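Long-range contacts in isatin hydrolase (Ralstonia solanacearum, PDB 5NMP), which hydrolyses isatin to isatinate, opening the five-membered ring of the substrate with the help of a bound manganese ion: residues T79-P84 with N223-Q228; W87-D92 with C215-H220; P109-D114 with A146-R151; G171-G176 with A203-A208; F242-P247 with R259-V264. One frame throughout, in Å; residues are numbered along the deposited sequence.

Contact 1. Residues T79-P84 with N223-Q228. With MN (manganese (II) ion), chain K.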
# COMPACT_ATOMS: atom_id res chain seq x y z
N THR A 79 5.91 4.65 8.86
CA THR A 79 5.67 5.31 7.58
C THR A 79 4.18 5.28 7.27
O THR A 79 3.64 4.23 6.91
CB THR A 79 6.44 4.62 6.43
OG1 THR A 79 7.82 4.53 6.77
CG2 THR A 79 6.28 5.40 5.14
N HIS A 80 3.51 6.41 7.43
CA HIS A 80 2.07 6.44 7.24
C HIS A 80 1.55 7.67 6.50
O HIS A 80 2.30 8.60 6.20
CB HIS A 80 1.35 6.31 8.58
CG HIS A 80 1.47 7.52 9.45
ND1 HIS A 80 2.41 7.64 10.45
CD2 HIS A 80 0.74 8.66 9.49
CE1 HIS A 80 2.27 8.80 11.06
NE2 HIS A 80 1.26 9.44 10.50
N PHE A 81 0.25 7.64 6.22
CA PHE A 81 -0.44 8.62 5.38
C PHE A 81 -1.46 9.38 6.23
O PHE A 81 -2.20 8.77 6.99
CB PHE A 81 -1.11 7.88 4.22
CG PHE A 81 -1.95 8.75 3.32
CD1 PHE A 81 -1.43 9.24 2.13
CD2 PHE A 81 -3.28 9.03 3.63
CE1 PHE A 81 -2.21 10.03 1.29
CE2 PHE A 81 -4.05 9.81 2.79
CZ PHE A 81 -3.52 10.31 1.62
N ASP A 82 -1.49 10.70 6.09
CA ASP A 82 -2.47 11.52 6.81
C ASP A 82 -3.60 11.96 5.89
O ASP A 82 -3.38 12.69 4.93
CB ASP A 82 -1.81 12.75 7.44
CG ASP A 82 -0.89 12.41 8.61
OD1 ASP A 82 -1.24 11.53 9.42
OD2 ASP A 82 0.18 13.04 8.71
N ALA A 83 -4.82 11.51 6.19
CA ALA A 83 -6.00 11.94 5.44
C ALA A 83 -6.59 13.21 6.05
O ALA A 83 -6.39 13.47 7.24
CB ALA A 83 -7.04 10.81 5.41
N PRO A 84 -7.30 14.02 5.25
CA PRO A 84 -7.84 15.29 5.76
C PRO A 84 -8.76 15.15 6.98
O PRO A 84 -8.85 16.07 7.78
CB PRO A 84 -8.62 15.84 4.56
CG PRO A 84 -7.94 15.25 3.38
CD PRO A 84 -7.54 13.86 3.80
N ASN A 223 -8.03 20.26 2.14
CA ASN A 223 -8.27 18.95 1.54
C ASN A 223 -7.00 18.33 0.94
O ASN A 223 -7.06 17.64 -0.08
CB ASN A 223 -9.37 19.05 0.48
CG ASN A 223 -10.10 17.73 0.26
OD1 ASN A 223 -9.95 16.78 1.03
ND2 ASN A 223 -10.89 17.67 -0.81
N ARG A 224 -5.85 18.57 1.58
CA ARG A 224 -4.57 18.00 1.15
C ARG A 224 -4.13 16.87 2.08
O ARG A 224 -4.79 16.58 3.08
CB ARG A 224 -3.47 19.06 1.10
CG ARG A 224 -3.83 20.33 0.36
CD ARG A 224 -4.04 20.08 -1.11
NE ARG A 224 -3.65 21.23 -1.92
CZ ARG A 224 -4.44 22.27 -2.16
NH1 ARG A 224 -5.66 22.31 -1.66
NH2 ARG A 224 -4.00 23.28 -2.91
N TYR A 225 -2.98 16.27 1.78
CA TYR A 225 -2.54 15.06 2.48
C TYR A 225 -1.13 15.18 3.07
O TYR A 225 -0.39 16.11 2.75
CB TYR A 225 -2.60 13.86 1.54
CG TYR A 225 -3.84 13.85 0.66
CD1 TYR A 225 -5.08 13.51 1.18
CD2 TYR A 225 -3.76 14.19 -0.69
CE1 TYR A 225 -6.21 13.51 0.38
CE2 TYR A 225 -4.88 14.18 -1.49
CZ TYR A 225 -6.10 13.84 -0.95
OH TYR A 225 -7.23 13.84 -1.75
N GLY A 226 -0.77 14.23 3.92
CA GLY A 226 0.55 14.21 4.52
C GLY A 226 1.21 12.84 4.53
O GLY A 226 0.54 11.81 4.54
N LEU A 227 2.54 12.83 4.52
CA LEU A 227 3.32 11.60 4.64
C LEU A 227 4.35 11.75 5.75
O LEU A 227 4.97 12.81 5.90
CB LEU A 227 4.01 11.25 3.32
CG LEU A 227 3.11 10.68 2.22
CD1 LEU A 227 3.89 10.52 0.92
CD2 LEU A 227 2.52 9.35 2.66
N GLN A 228 4.54 10.70 6.54
CA GLN A 228 5.45 10.76 7.68
C GLN A 228 6.38 9.55 7.74
O GLN A 228 6.05 8.48 7.22
CB GLN A 228 4.65 10.88 8.98
CG GLN A 228 3.78 12.14 9.03
CD GLN A 228 2.99 12.26 10.32
OE1 GLN A 228 3.27 11.58 11.30
NE2 GLN A 228 1.98 13.12 10.31
MN MN K . -0.06 11.06 11.17

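Contact 2. Residues W87-D92 with C215-H220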
# COMPACT_ATOMS: atom_id res chain seq x y z
N TRP A 87 -7.74 15.85 10.87
CA TRP A 87 -7.77 17.13 11.56
C TRP A 87 -9.16 17.77 11.50
O TRP A 87 -9.91 17.56 10.55
CB TRP A 87 -6.73 18.08 10.97
CG TRP A 87 -6.19 19.04 11.98
CD1 TRP A 87 -6.54 20.34 12.16
CD2 TRP A 87 -5.19 18.75 12.97
NE1 TRP A 87 -5.82 20.89 13.19
CE2 TRP A 87 -4.98 19.94 13.71
CE3 TRP A 87 -4.45 17.62 13.30
CZ2 TRP A 87 -4.07 20.01 14.75
CZ3 TRP A 87 -3.54 17.69 14.34
CH2 TRP A 87 -3.36 18.88 15.05
N ILE A 88 -9.47 18.58 12.52
CA ILE A 88 -10.80 19.15 12.68
C ILE A 88 -11.20 20.08 11.53
O ILE A 88 -12.39 20.27 11.27
CB ILE A 88 -10.90 19.91 14.03
CG1 ILE A 88 -12.36 20.13 14.43
CG2 ILE A 88 -10.13 21.22 13.99
CD1 ILE A 88 -12.53 20.65 15.84
N THR A 89 -10.22 20.64 10.83
CA THR A 89 -10.51 21.56 9.74
C THR A 89 -10.81 20.82 8.43
O THR A 89 -11.25 21.43 7.45
CB THR A 89 -9.34 22.54 9.51
OG1 THR A 89 -8.14 21.81 9.26
CG2 THR A 89 -9.14 23.42 10.72
N GLY A 90 -10.59 19.51 8.41
CA GLY A 90 -10.85 18.72 7.23
C GLY A 90 -11.95 17.69 7.44
O GLY A 90 -12.12 16.79 6.63
N ARG A 91 -12.70 17.85 8.53
CA ARG A 91 -13.68 16.84 8.94
C ARG A 91 -14.87 16.69 7.99
O ARG A 91 -15.48 15.62 7.94
CB ARG A 91 -14.19 17.18 10.35
CG ARG A 91 -15.01 18.46 10.42
CD ARG A 91 -15.43 18.77 11.85
NE ARG A 91 -16.17 17.67 12.45
CZ ARG A 91 -16.65 17.68 13.69
NH1 ARG A 91 -16.47 18.75 14.46
NH2 ARG A 91 -17.31 16.63 14.16
N ASP A 92 -15.20 17.73 7.24
CA ASP A 92 -16.45 17.74 6.49
C ASP A 92 -16.31 17.59 4.98
O ASP A 92 -17.30 17.64 4.26
CB ASP A 92 -17.23 19.02 6.80
CG ASP A 92 -17.80 19.02 8.21
OD1 ASP A 92 -18.26 17.94 8.66
OD2 ASP A 92 -17.78 20.08 8.87
N CYS A 215 0.82 23.20 9.47
CA CYS A 215 0.81 22.28 8.34
C CYS A 215 -0.40 21.36 8.42
O CYS A 215 -1.13 21.23 7.45
CB CYS A 215 2.11 21.46 8.29
SG CYS A 215 2.35 20.55 6.75
N HIS A 216 -0.61 20.73 9.57
CA HIS A 216 -1.81 19.93 9.79
C HIS A 216 -3.09 20.73 9.57
O HIS A 216 -3.99 20.30 8.85
CB HIS A 216 -1.81 19.33 11.20
CG HIS A 216 -1.05 18.05 11.32
ND1 HIS A 216 0.30 18.01 11.62
CD2 HIS A 216 -1.44 16.76 11.18
CE1 HIS A 216 0.70 16.76 11.66
NE2 HIS A 216 -0.34 15.98 11.40
N THR A 217 -3.15 21.91 10.19
CA THR A 217 -4.35 22.73 10.14
C THR A 217 -4.71 23.18 8.73
O THR A 217 -5.87 23.07 8.32
CB THR A 217 -4.20 23.99 11.03
OG1 THR A 217 -3.91 23.60 12.37
CG2 THR A 217 -5.48 24.80 11.01
N LEU A 218 -3.73 23.69 8.00
CA LEU A 218 -4.00 24.32 6.71
C LEU A 218 -4.03 23.32 5.55
O LEU A 218 -4.85 23.46 4.65
CB LEU A 218 -2.97 25.42 6.43
CG LEU A 218 -2.94 26.57 7.45
CD1 LEU A 218 -1.87 27.60 7.10
CD2 LEU A 218 -4.31 27.23 7.60
N MET A 219 -3.16 22.31 5.58
CA MET A 219 -3.14 21.32 4.51
C MET A 219 -4.41 20.47 4.53
O MET A 219 -5.08 20.34 3.51
CB MET A 219 -1.91 20.42 4.60
CG MET A 219 -0.59 21.14 4.39
SD MET A 219 -0.22 21.47 2.66
CE MET A 219 -0.12 19.80 2.06
N HIS A 220 -4.73 19.91 5.69
CA HIS A 220 -5.96 19.13 5.82
C HIS A 220 -7.17 20.04 5.67
O HIS A 220 -8.22 19.61 5.18
CB HIS A 220 -5.99 18.40 7.16
CG HIS A 220 -4.86 17.42 7.33
ND1 HIS A 220 -4.31 16.73 6.28
CD2 HIS A 220 -4.18 17.04 8.43
CE1 HIS A 220 -3.34 15.96 6.72
NE2 HIS A 220 -3.24 16.12 8.03

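Contact 3. Residues P109-D114 with A146-R151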
# COMPACT_ATOMS: atom_id res chain seq x y z
N PRO A 109 3.35 13.12 -8.83
CA PRO A 109 4.75 13.56 -8.93
C PRO A 109 5.24 14.14 -7.61
O PRO A 109 4.43 14.48 -6.75
CB PRO A 109 4.71 14.63 -10.02
CG PRO A 109 3.44 14.40 -10.76
CD PRO A 109 2.48 13.88 -9.75
N ALA A 110 6.56 14.26 -7.46
CA ALA A 110 7.11 14.83 -6.24
C ALA A 110 8.34 15.69 -6.50
O ALA A 110 9.09 15.45 -7.45
CB ALA A 110 7.47 13.73 -5.26
N VAL A 111 8.52 16.70 -5.66
CA VAL A 111 9.76 17.45 -5.61
C VAL A 111 10.42 17.19 -4.27
O VAL A 111 9.73 16.93 -3.28
CB VAL A 111 9.54 18.96 -5.81
CG1 VAL A 111 8.92 19.23 -7.17
CG2 VAL A 111 8.68 19.54 -4.70
N VAL A 112 11.74 17.23 -4.24
CA VAL A 112 12.47 16.96 -3.00
C VAL A 112 13.28 18.17 -2.56
O VAL A 112 14.16 18.63 -3.29
CB VAL A 112 13.40 15.74 -3.16
CG1 VAL A 112 14.14 15.47 -1.86
CG2 VAL A 112 12.60 14.51 -3.58
N ILE A 113 12.99 18.67 -1.37
CA ILE A 113 13.70 19.82 -0.81
C ILE A 113 14.74 19.37 0.20
O ILE A 113 14.40 18.89 1.28
CB ILE A 113 12.73 20.81 -0.12
CG1 ILE A 113 11.47 21.02 -0.96
CG2 ILE A 113 13.43 22.13 0.18
CD1 ILE A 113 11.72 21.60 -2.33
N ASP A 114 16.02 19.52 -0.15
CA ASP A 114 17.10 19.05 0.72
C ASP A 114 17.56 20.11 1.72
O ASP A 114 18.14 21.13 1.34
CB ASP A 114 18.30 18.59 -0.11
CG ASP A 114 19.44 18.07 0.75
OD1 ASP A 114 19.16 17.51 1.83
OD2 ASP A 114 20.61 18.22 0.35
N ALA A 146 1.78 18.23 -6.98
CA ALA A 146 2.94 17.42 -6.63
C ALA A 146 3.16 17.35 -5.13
O ALA A 146 2.83 18.29 -4.40
CB ALA A 146 4.19 17.99 -7.31
N TRP A 147 3.71 16.23 -4.67
CA TRP A 147 4.18 16.13 -3.29
C TRP A 147 5.37 17.06 -3.07
O TRP A 147 6.21 17.23 -3.96
CB TRP A 147 4.61 14.70 -2.94
CG TRP A 147 3.50 13.73 -2.72
CD1 TRP A 147 3.04 12.80 -3.60
CD2 TRP A 147 2.72 13.57 -1.52
NE1 TRP A 147 2.01 12.08 -3.03
CE2 TRP A 147 1.80 12.54 -1.76
CE3 TRP A 147 2.71 14.22 -0.28
CZ2 TRP A 147 0.87 12.12 -0.80
CZ3 TRP A 147 1.79 13.80 0.67
CH2 TRP A 147 0.89 12.77 0.40
N VAL A 148 5.45 17.64 -1.89
CA VAL A 148 6.66 18.33 -1.47
C VAL A 148 7.33 17.49 -0.39
O VAL A 148 6.87 17.45 0.75
CB VAL A 148 6.36 19.74 -0.94
CG1 VAL A 148 7.65 20.40 -0.45
CG2 VAL A 148 5.72 20.58 -2.03
N LEU A 149 8.41 16.81 -0.76
CA LEU A 149 9.12 15.94 0.18
C LEU A 149 10.26 16.69 0.86
O LEU A 149 11.23 17.11 0.22
CB LEU A 149 9.63 14.69 -0.53
CG LEU A 149 8.55 13.85 -1.22
CD1 LEU A 149 9.11 12.57 -1.79
CD2 LEU A 149 7.40 13.56 -0.26
N PHE A 150 10.12 16.86 2.18
CA PHE A 150 11.08 17.60 2.99
C PHE A 150 12.20 16.68 3.48
O PHE A 150 12.05 15.98 4.48
CB PHE A 150 10.35 18.23 4.18
CG PHE A 150 11.18 19.21 4.97
CD1 PHE A 150 12.28 19.84 4.41
CD2 PHE A 150 10.84 19.51 6.29
CE1 PHE A 150 13.03 20.74 5.15
CE2 PHE A 150 11.59 20.40 7.03
CZ PHE A 150 12.69 21.02 6.46
N ARG A 151 13.33 16.68 2.77
CA ARG A 151 14.47 15.85 3.16
C ARG A 151 15.30 16.49 4.27
O ARG A 151 15.79 17.61 4.12
CB ARG A 151 15.37 15.56 1.96
CG ARG A 151 16.59 14.76 2.35
CD ARG A 151 17.64 14.69 1.26
NE ARG A 151 18.86 14.09 1.77
CZ ARG A 151 20.05 14.18 1.18
NH1 ARG A 151 20.18 14.84 0.04
NH2 ARG A 151 21.11 13.60 1.73

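Contact 4. Residues G171-G176 with A203-A208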
# COMPACT_ATOMS: atom_id res chain seq x y z
N GLY A 171 8.47 19.87 25.07
CA GLY A 171 7.98 19.20 23.88
C GLY A 171 9.06 18.71 22.94
O GLY A 171 10.24 18.67 23.29
N ALA A 172 8.65 18.33 21.73
CA ALA A 172 9.56 17.77 20.74
C ALA A 172 10.27 18.86 19.95
O ALA A 172 9.67 19.87 19.59
CB ALA A 172 8.80 16.85 19.79
N HIS A 173 11.55 18.64 19.68
CA HIS A 173 12.34 19.59 18.91
C HIS A 173 12.73 19.01 17.55
O HIS A 173 13.77 18.39 17.40
CB HIS A 173 13.58 20.01 19.69
CG HIS A 173 13.28 20.89 20.86
ND1 HIS A 173 13.39 22.27 20.81
CD2 HIS A 173 12.85 20.60 22.11
CE1 HIS A 173 13.05 22.78 21.98
NE2 HIS A 173 12.72 21.79 22.79
N THR A 174 11.86 19.22 16.57
CA THR A 174 12.06 18.70 15.22
C THR A 174 11.81 19.81 14.19
O THR A 174 11.07 20.75 14.46
CB THR A 174 11.12 17.51 14.94
OG1 THR A 174 9.76 17.90 15.15
CG2 THR A 174 11.44 16.35 15.87
N PRO A 175 12.45 19.71 13.01
CA PRO A 175 12.30 20.76 12.00
C PRO A 175 10.92 20.74 11.33
O PRO A 175 10.19 19.77 11.47
CB PRO A 175 13.40 20.43 10.99
CG PRO A 175 13.63 18.97 11.14
CD PRO A 175 13.43 18.68 12.60
N GLY A 176 10.59 21.81 10.62
CA GLY A 176 9.29 21.93 9.98
C GLY A 176 9.09 23.27 9.29
O GLY A 176 9.94 24.15 9.38
N ALA A 203 6.67 21.34 12.64
CA ALA A 203 7.77 21.51 13.57
C ALA A 203 7.26 21.25 14.98
O ALA A 203 6.16 21.68 15.33
CB ALA A 203 8.36 22.91 13.46
N GLY A 204 8.05 20.53 15.77
CA GLY A 204 7.64 20.13 17.11
C GLY A 204 7.21 21.29 17.99
O GLY A 204 6.27 21.17 18.77
N GLN A 205 7.89 22.42 17.85
CA GLN A 205 7.64 23.57 18.71
C GLN A 205 6.49 24.45 18.21
O GLN A 205 6.17 25.46 18.83
CB GLN A 205 8.92 24.41 18.84
CG GLN A 205 10.01 23.73 19.64
CD GLN A 205 9.61 23.48 21.08
OE1 GLN A 205 9.55 24.41 21.88
NE2 GLN A 205 9.33 22.23 21.41
N SER A 206 5.87 24.05 17.11
CA SER A 206 4.80 24.85 16.51
C SER A 206 3.48 24.68 17.26
O SER A 206 2.46 25.24 16.86
CB SER A 206 4.61 24.49 15.04
OG SER A 206 4.08 23.18 14.91
N TYR A 207 3.50 23.91 18.34
CA TYR A 207 2.31 23.74 19.17
C TYR A 207 2.00 25.04 19.90
O TYR A 207 0.89 25.23 20.40
CB TYR A 207 2.52 22.61 20.18
CG TYR A 207 3.46 22.98 21.30
CD1 TYR A 207 2.98 23.42 22.53
CD2 TYR A 207 4.84 22.91 21.13
CE1 TYR A 207 3.84 23.77 23.55
CE2 TYR A 207 5.71 23.26 22.14
CZ TYR A 207 5.21 23.69 23.35
OH TYR A 207 6.08 24.03 24.36
N ALA A 208 2.99 25.92 19.97
CA ALA A 208 2.88 27.15 20.75
C ALA A 208 2.77 28.39 19.87
O ALA A 208 2.65 29.51 20.38
CB ALA A 208 4.07 27.27 21.69
O HOH W 1 10.54 22.59 16.33

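Contact 5. Residues F242-P247 with R259-V264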
# COMPACT_ATOMS: atom_id res chain seq x y z
N PHE A 242 8.19 9.95 -9.23
CA PHE A 242 6.76 9.68 -9.20
C PHE A 242 6.43 8.80 -8.00
O PHE A 242 7.04 7.74 -7.81
CB PHE A 242 6.31 9.02 -10.50
CG PHE A 242 4.83 9.08 -10.73
CD1 PHE A 242 4.26 10.19 -11.34
CD2 PHE A 242 4.01 8.03 -10.34
CE1 PHE A 242 2.90 10.25 -11.55
CE2 PHE A 242 2.65 8.09 -10.55
CZ PHE A 242 2.09 9.20 -11.16
N ILE A 243 5.47 9.22 -7.18
CA ILE A 243 5.21 8.54 -5.92
C ILE A 243 3.99 7.63 -5.95
O ILE A 243 2.90 8.03 -6.36
CB ILE A 243 5.04 9.54 -4.77
CG1 ILE A 243 6.25 10.46 -4.69
CG2 ILE A 243 4.82 8.81 -3.45
CD1 ILE A 243 7.57 9.74 -4.52
N LEU A 244 4.18 6.39 -5.50
CA LEU A 244 3.07 5.48 -5.27
C LEU A 244 2.78 5.43 -3.77
O LEU A 244 3.55 4.86 -3.00
CB LEU A 244 3.39 4.07 -5.80
CG LEU A 244 3.94 3.97 -7.22
CD1 LEU A 244 4.21 2.52 -7.59
CD2 LEU A 244 3.01 4.62 -8.23
N ALA A 245 1.67 6.04 -3.36
CA ALA A 245 1.32 6.09 -1.95
C ALA A 245 -0.16 5.80 -1.74
O ALA A 245 -0.97 6.72 -1.61
CB ALA A 245 1.69 7.44 -1.35
N ALA A 246 -0.51 4.52 -1.68
CA ALA A 246 -1.89 4.11 -1.48
C ALA A 246 -2.09 3.53 -0.08
O ALA A 246 -1.48 2.52 0.28
CB ALA A 246 -2.29 3.09 -2.54
N PRO A 247 -2.96 4.17 0.71
CA PRO A 247 -3.25 3.76 2.09
C PRO A 247 -4.25 2.61 2.16
O PRO A 247 -5.02 2.42 1.22
CB PRO A 247 -3.83 5.03 2.71
CG PRO A 247 -4.53 5.70 1.56
CD PRO A 247 -3.70 5.39 0.33
N ARG A 259 2.97 1.36 2.14
CA ARG A 259 4.23 1.15 1.46
C ARG A 259 4.44 2.26 0.43
O ARG A 259 3.86 2.23 -0.65
CB ARG A 259 4.25 -0.22 0.78
CG ARG A 259 5.63 -0.71 0.39
CD ARG A 259 6.50 -0.88 1.62
NE ARG A 259 7.82 -1.42 1.29
CZ ARG A 259 8.14 -2.71 1.38
NH1 ARG A 259 7.24 -3.59 1.79
NH2 ARG A 259 9.36 -3.11 1.06
N VAL A 260 5.26 3.24 0.78
CA VAL A 260 5.54 4.35 -0.12
C VAL A 260 6.67 4.02 -1.08
O VAL A 260 7.78 3.67 -0.65
CB VAL A 260 5.90 5.64 0.65
CG1 VAL A 260 6.14 6.79 -0.31
CG2 VAL A 260 4.81 5.99 1.65
N LEU A 261 6.40 4.13 -2.37
CA LEU A 261 7.39 3.83 -3.40
C LEU A 261 7.61 5.03 -4.32
O LEU A 261 6.70 5.82 -4.55
CB LEU A 261 6.97 2.62 -4.23
CG LEU A 261 6.75 1.30 -3.50
CD1 LEU A 261 6.35 0.22 -4.49
CD2 LEU A 261 8.00 0.89 -2.73
N ALA A 262 8.83 5.15 -4.84
CA ALA A 262 9.15 6.20 -5.78
C ALA A 262 9.66 5.62 -7.10
O ALA A 262 10.53 4.74 -7.10
CB ALA A 262 10.18 7.14 -5.19
N LEU A 263 9.11 6.09 -8.21
CA LEU A 263 9.63 5.72 -9.52
C LEU A 263 10.60 6.80 -9.99
O LEU A 263 10.31 7.99 -9.91
CB LEU A 263 8.50 5.55 -10.54
CG LEU A 263 7.41 4.50 -10.26
CD1 LEU A 263 6.51 4.35 -11.47
CD2 LEU A 263 8.02 3.16 -9.87
N VAL A 264 11.77 6.37 -10.47
CA VAL A 264 12.80 7.31 -10.90
C VAL A 264 13.27 6.97 -12.31
O VAL A 264 13.59 5.83 -12.61
CB VAL A 264 14.00 7.31 -9.93
CG1 VAL A 264 15.09 8.24 -10.43
CG2 VAL A 264 13.55 7.73 -8.54
O HOH W 2 1.35 2.56 -1.84

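Contact 1. Residues T79-P84 with N223-Q228
Gln228 lays its CB over one face of the His80 imidazole, 4.1 Å from the ring centroid. Its chain then runs on extended toward Asp82, which it crosses at about a right angle. The crowded rotamer of His80, CG between the backbone N and the carbonyl carbon (chi1 71°), turns NE2 to the manganese ion at 2.2 Å. Asp82 OD1 lies at the edge of that ring, in its plane, and reaches the same ion, also at 2.2 Å. The ring is also held by ND1, which bonds to Gly78 O. Asp82 and Gly226 form the firm antiparallel pair: Asp82 N donates almost straight to Gly226 O at 2.8 Å, and Gly226 N returns a longer bond to Asp82 O. On the sheet face opposite His80 and Asp82 the contact is apolar. There Phe81, CG anti to its backbone N, brings CZ to 3.6 Å from Tyr225 CD1, and its CD1 stands 4.0 Å from Leu227 CD2. Pro84 closes the end of the pair, its CD meeting the edge of the Tyr225 ring. The sheet thus carries metal ligands on the His80 and Asp82 face and hydrophobic core on the other. With His76 as third protein ligand, the spacing is that of the HxxxHxD metal motif of the cyclase family; Gln228 also binds manganese in this enzyme, though not here.

Contact 2. Residues W87-D92 with C215-H220
The irregular loop 87-92 comes up against helix 215-220 at Gly90, whose CA is 5.1 Å from His220 CA, and again at Thr89, beside Thr217. Having no side chain, Gly90 brings its CA to 3.5 Å from His220 O. Trp87 has the largest share of the contact. One face of its indole receives the helix: His216 CB sits 3.8 Å from the centroid of the six-membered ring, only 11° off the ring normal, and Thr217 N stands over the same face. The imidazole of His216 meets the benzene side of the indole with planes 37° apart, CD2 reaching CE3 of Trp87 at 3.8 Å. At the root of the side chain, Trp87 CB lies at the edge of the His220 ring, 3.7 Å from its CD2. Thr89 supplies a hydrogen bond. With OG1 held between its backbone N and carbonyl carbon (chi1 57°), the hydroxyl donates to Thr217 O at 2.8 Å, in the carbonyl plane and on a lone pair, while the CG2 methyls of the two threonines touch at 3.9 Å. His216 is fixed by ND1 to Asp202, and its NE2 bonds to a bound succinate; both it and His220 lean on Asp82 of strand 80-82. On the helix, Leu218 and Met219 pack against helix 179-187, Cys215 and Met219 reach strand 193-195, and Ala65 of the second subunit packs on Trp87.

Contact 3. Residues P109-D114 with A146-R151
Ala110 leaves a shallow dip on one face of this parallel strand pair, and Leu149 fills it, CD1 resting 4.0 Å from Ala110 CB, while Trp147 CB borders it, 3.8 Å from Ala110 CB. The Trp147 indole itself leads off away from strand 109-114. Further along the same face Val112 is the bump: its CG1, anti to the backbone N (chi1 180°), butts against Arg151 CB at 4.0 Å. The other face interlocks in a stagger. Val148 spreads its two methyls between a pair of neighbours, CG2 against Val111 CG2 at 4.1 Å and CG1 against Ile113 CG1 at 3.9 Å. Five backbone bonds zip the strands from Trp147 N to Pro109 O through to Arg151 N to Ile113 O, the straightest being Val111 N to Trp147 O. At the outer end Asp114 and Arg151 run side by side. Carboxylate and guanidinium are nearly parallel, 9° apart, with OD1 over the guanidinium face, 3.4 Å from NH1; no N-H points at it, and this salt bridge is one of charge alone. The directed partners are Asp153 for Arg151 NE and Ser116 for Asp114 OD1. Together with the intervening helix 129-139 the strands make a beta-alpha-beta crossover, Trp135 and Phe131 of that helix covering the Val111 and Ile113 face. Strand 239-244 flanks strand 107-114, strand 193-195 flanks strand 147-151, and Trp147 packs on Ile243, Tyr225 and Leu227.

Contact 4. Residues G171-G176 with A203-A208
Gln205 lies on His173 in an amide-on-imidazole stack that joins the second strand of the small 167-172 beta hairpin, and the residues just after it, to the loop preceding helix 214-221. From CB the chain sets CG anti to the carbonyl carbon and then bends at chi2 (-64°), which folds the amide back over the ring. CG comes 3.9 Å from His173 ND1. CD follows, 3.6 Å from His173 CE1, and OE1 remains on the CE1 side. At the tip NE2 stands 3.7 Å above the ring plane, toward the rim, with amide and imidazole only 6° apart. Its N-H runs nearly straight to Ala172 O at 3.0 Å, the acceptor lying in the amide plane; seen from Ala172, the donor is well above the carbonyl plane and not on a lone pair. NE2 also donates to Asp170 O, which helps to fix the amide flip. The His173 ring is held at both nitrogens, ND1 by Asp124 and NE2 by Asp170. Beyond the stack, Gly204 N makes two weak bonds to Thr174, one to O and one to OG1. A water bridges the same Thr174 O, to which it donates at 2.7 Å, to Gln205 N. Ala203 O takes both the N and the OG of Ser206. Last, Ala203 CB settles 3.7 Å from Gly176 CA.

Contact 5. Residues F242-P247 with R259-V264
Phe242 and Leu263 form the close end of this antiparallel pair: Leu263 N donates to Phe242 O at 2.7 Å. In return Leu263 O accepts from Phe242 N, and the two CB atoms meet at 4.1 Å. Two residues on, Leu244 and Leu261 repeat the pattern, with Leu244 N bonded to Leu261 O at 2.8 Å and their CB atoms in contact on the same face as Phe242 and Leu263. Between these hydrogen-bonded pairs, Ile243 and Ala262 face each other as a non-hydrogen-bonded pair on the opposite face. Ile243 bends at chi2 (-57°), laying CD1 on Ala262 CB at 3.7 Å, while its CG2 branch turns the other way to touch Val260 CG1 at 4.0 Å. Past Leu244 the strands part. Ala246 and Arg259 no longer bond directly; a water stands between them, accepting from Ala246 N at 2.7 Å and donating to Arg259 O at 2.8 Å. The Arg259 side chain leads away from the pair to a salt bridge with Asp27, and its NH1 bonds to Pro247 O and Val98 O of the second subunit. Phe242 and Leu244 also touch that subunit. Strand 24-27 lies along the far side of strand 261-264, and strand 107-114 along that of strand 239-244. The chemistry thus sets direct apolar and backbone pairing at one end against water-mediated and ionic bonding around Arg259 at the other.

Overall arrangement
From the N terminus, the chain enters contact 1 at 79-84 and contact 2 at 87-92; contact 2 closes at 215-220 and contact 1 only at 223-228, so contact 2 lies within it. Inside both, contact 3 closes the crossover at 146-151, and contact 4 follows it in series at 203-208. No loops cross. Contact 5 opens and closes after all of them. Contacts 1, 3 and 5 join strands of one mixed sheet and meet through Trp147, Leu227, Ile243 and Val260. Contact 2 sets a helix beside the metal site; contact 4 ties the 167-172 hairpin to the loop before helix 214-221, touching contact 3 through Phe150 and Gly176; contacts 2 and 5 touch the second subunit.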